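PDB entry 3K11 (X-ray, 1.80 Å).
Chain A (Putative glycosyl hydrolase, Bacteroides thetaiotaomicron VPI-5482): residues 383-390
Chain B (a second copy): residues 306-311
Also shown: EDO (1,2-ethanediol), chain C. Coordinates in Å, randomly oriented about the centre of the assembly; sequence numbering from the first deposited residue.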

# COMPACT_ATOMS: atom_id res chain seq x y z
N ASP A 383 -14.99 2.57 -10.92
CA ASP A 383 -14.43 1.23 -10.61
C ASP A 383 -12.96 1.26 -11.00
O ASP A 383 -12.58 2.04 -11.88
CB ASP A 383 -15.19 0.10 -11.32
CG ASP A 383 -14.91 0.03 -12.81
OD1 ASP A 383 -13.79 -0.41 -13.18
OD2 ASP A 383 -15.83 0.36 -13.60
N PRO A 384 -12.13 0.46 -10.33
CA PRO A 384 -10.70 0.49 -10.64
C PRO A 384 -10.27 -0.20 -11.91
O PRO A 384 -9.26 0.18 -12.48
CB PRO A 384 -10.06 -0.22 -9.45
CG PRO A 384 -11.15 -1.17 -8.96
CD PRO A 384 -12.45 -0.40 -9.17
N ALA A 385 -11.01 -1.20 -12.36
CA ALA A 385 -10.63 -1.91 -13.60
C ALA A 385 -10.48 -0.97 -14.80
O ALA A 385 -9.52 -1.08 -15.56
CB ALA A 385 -11.64 -3.06 -13.90
N PHE A 386 -11.40 -0.04 -14.95
CA PHE A 386 -11.33 0.95 -16.02
C PHE A 386 -9.96 1.63 -16.02
O PHE A 386 -9.26 1.69 -17.04
CB PHE A 386 -12.46 1.96 -15.85
CG PHE A 386 -12.36 3.16 -16.77
CD1 PHE A 386 -12.84 3.09 -18.05
CD2 PHE A 386 -11.77 4.33 -16.35
CE1 PHE A 386 -12.76 4.16 -18.88
CE2 PHE A 386 -11.74 5.43 -17.19
CZ PHE A 386 -12.20 5.31 -18.45
N TYR A 387 -9.54 2.10 -14.85
CA TYR A 387 -8.27 2.85 -14.78
C TYR A 387 -7.06 1.95 -14.99
O TYR A 387 -6.09 2.32 -15.65
CB TYR A 387 -8.17 3.62 -13.48
CG TYR A 387 -9.10 4.81 -13.39
CD1 TYR A 387 -8.81 6.00 -14.05
CD2 TYR A 387 -10.30 4.75 -12.67
CE1 TYR A 387 -9.68 7.07 -14.01
CE2 TYR A 387 -11.17 5.83 -12.61
CZ TYR A 387 -10.85 7.01 -13.28
OH TYR A 387 -11.69 8.10 -13.22
N TYR A 388 -7.10 0.79 -14.36
CA TYR A 388 -5.94 -0.12 -14.45
C TYR A 388 -5.66 -0.57 -15.88
O TYR A 388 -4.50 -0.79 -16.22
CB TYR A 388 -6.16 -1.37 -13.59
CG TYR A 388 -5.78 -1.31 -12.15
CD1 TYR A 388 -6.54 -0.59 -11.23
CD2 TYR A 388 -4.76 -2.12 -11.64
CE1 TYR A 388 -6.24 -0.59 -9.89
CE2 TYR A 388 -4.45 -2.14 -10.29
CZ TYR A 388 -5.19 -1.39 -9.41
OH TYR A 388 -4.93 -1.45 -8.07
N TYR A 389 -6.69 -0.62 -16.72
CA TYR A 389 -6.58 -1.21 -18.05
C TYR A 389 -6.63 -0.20 -19.18
O TYR A 389 -6.64 -0.59 -20.34
CB TYR A 389 -7.67 -2.29 -18.27
CG TYR A 389 -7.32 -3.58 -17.62
CD1 TYR A 389 -6.57 -4.54 -18.31
CD2 TYR A 389 -7.71 -3.85 -16.30
CE1 TYR A 389 -6.18 -5.71 -17.70
CE2 TYR A 389 -7.31 -5.02 -15.66
CZ TYR A 389 -6.56 -5.96 -16.38
OH TYR A 389 -6.22 -7.17 -15.82
N ARG A 390 -6.53 1.08 -18.86
CA ARG A 390 -6.46 2.09 -19.95
C ARG A 390 -5.29 1.78 -20.86
O ARG A 390 -4.16 1.62 -20.39
CB ARG A 390 -6.32 3.50 -19.40
CG ARG A 390 -7.52 4.02 -18.56
CD ARG A 390 -8.86 3.88 -19.19
NE ARG A 390 -8.97 4.58 -20.47
CZ ARG A 390 -9.63 4.13 -21.55
NH1 ARG A 390 -10.22 2.95 -21.55
NH2 ARG A 390 -9.65 4.87 -22.65
N LEU B 306 -10.45 -0.50 -1.48
CA LEU B 306 -9.41 -1.51 -1.68
C LEU B 306 -9.76 -2.58 -2.72
O LEU B 306 -9.05 -3.58 -2.84
CB LEU B 306 -9.07 -2.13 -0.34
CG LEU B 306 -8.48 -1.11 0.66
CD1 LEU B 306 -8.46 -1.75 2.11
CD2 LEU B 306 -7.07 -0.63 0.19
N GLN B 307 -10.81 -2.36 -3.49
CA GLN B 307 -11.11 -3.26 -4.58
C GLN B 307 -9.93 -3.27 -5.55
O GLN B 307 -9.41 -2.21 -5.93
CB GLN B 307 -12.35 -2.79 -5.34
CG GLN B 307 -12.85 -3.83 -6.36
CD GLN B 307 -14.12 -3.39 -7.04
OE1 GLN B 307 -14.32 -2.22 -7.24
NE2 GLN B 307 -14.96 -4.35 -7.44
N SER B 308 -9.50 -4.45 -5.98
CA SER B 308 -8.41 -4.58 -6.94
C SER B 308 -8.86 -4.22 -8.33
O SER B 308 -10.06 -4.16 -8.64
CB SER B 308 -7.87 -6.04 -6.99
OG SER B 308 -8.76 -6.87 -7.77
N GLY B 309 -7.88 -4.02 -9.21
CA GLY B 309 -8.11 -3.82 -10.62
C GLY B 309 -8.78 -4.97 -11.35
O GLY B 309 -9.19 -4.80 -12.48
N GLU B 310 -8.85 -6.14 -10.71
CA GLU B 310 -9.51 -7.30 -11.26
C GLU B 310 -10.93 -7.44 -10.74
O GLU B 310 -11.66 -8.35 -11.14
CB GLU B 310 -8.74 -8.60 -10.93
CG GLU B 310 -7.31 -8.59 -11.47
CD GLU B 310 -7.26 -8.25 -12.94
OE1 GLU B 310 -8.05 -8.83 -13.73
OE2 GLU B 310 -6.44 -7.39 -13.33
N GLY B 311 -11.32 -6.54 -9.83
CA GLY B 311 -12.69 -6.55 -9.29
C GLY B 311 -12.81 -7.34 -8.00
O GLY B 311 -13.70 -7.12 -7.22
C1 EDO C . -11.94 -7.01 -15.62
O1 EDO C . -12.52 -8.27 -15.24
C2 EDO C . -10.53 -6.94 -15.10
O2 EDO C . -9.64 -7.89 -15.76
O HOH W 1 -7.22 -0.72 -6.42

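Gly B309 lies at the centre of this contact and has the largest area covered by the other stretch. It sits in a type I beta turn that runs from Ser B308 to Gly B311. The turn packs against the short helix of chain A. Gly B309 CA lies over one face of the Tyr A388 ring, 3.6 Å from the ring centroid and 8° off the ring normal. This is a CH-pi contact, and it depends on the absence of a side chain. A CB built at ideal geometry on Gly B309 would come within 2.5 Å of Tyr A388 CD2, which is a clash.

The carbonyl of Gly B309 faces Ala A385. Gly B309 O is 3.4 Å from Ala A385 CA, in a CA-H...O contact with an angle of 127° at the hydrogen. Ala A385 CB is 3.3 Å from the same Gly B309 O. The CA atoms of Ala A385 and Gly B309 are 4.3 Å apart, so the two backbones approach closely here.

Pro A384 covers the next largest area. Its CA-to-CB bond points toward chain B. Pro A384 CG is 3.2 Å from Ser B308 O, and Pro A384 CD is 3.2 Å from Gln B307 OE1. The proline ring therefore packs against both a backbone and a side-chain oxygen. Ser B308 O also accepts from Gly B311 N at 2.9 Å, closing the turn. The side chain of Gln B307 braces the same segment: Gln B307 NE2 donates to Gly B311 O at 3.1 Å.

Tyr A389 makes the direct hydrogen bond between the stretches. Tyr A389 OH donates to Glu B310 OE2 at a short 2.5 Å. The CA-to-CB bond of Glu B310 points away from chain A, but m values at chi1 and chi2 fold the side chain so that its carboxylate comes nearer. Glu B310 OE2 lies at the edge of the Tyr A389 ring, near its plane. The other carboxylate oxygen, Glu B310 OE1, accepts from O2 of the 1,2-ethanediol at 2.7 Å. That molecule probably comes from the crystallisation liquor.

Water 1 adds an indirect link. It donates to Tyr A388 OH at 2.9 Å and to Gln B307 O at 2.7 Å.

Within chain A, Asp A383 caps the helix: its OD1 accepts from Phe A386 N at 3.0 Å. Within chain B, Glu B310 N donates to Ser B308 OG at 3.0 Å.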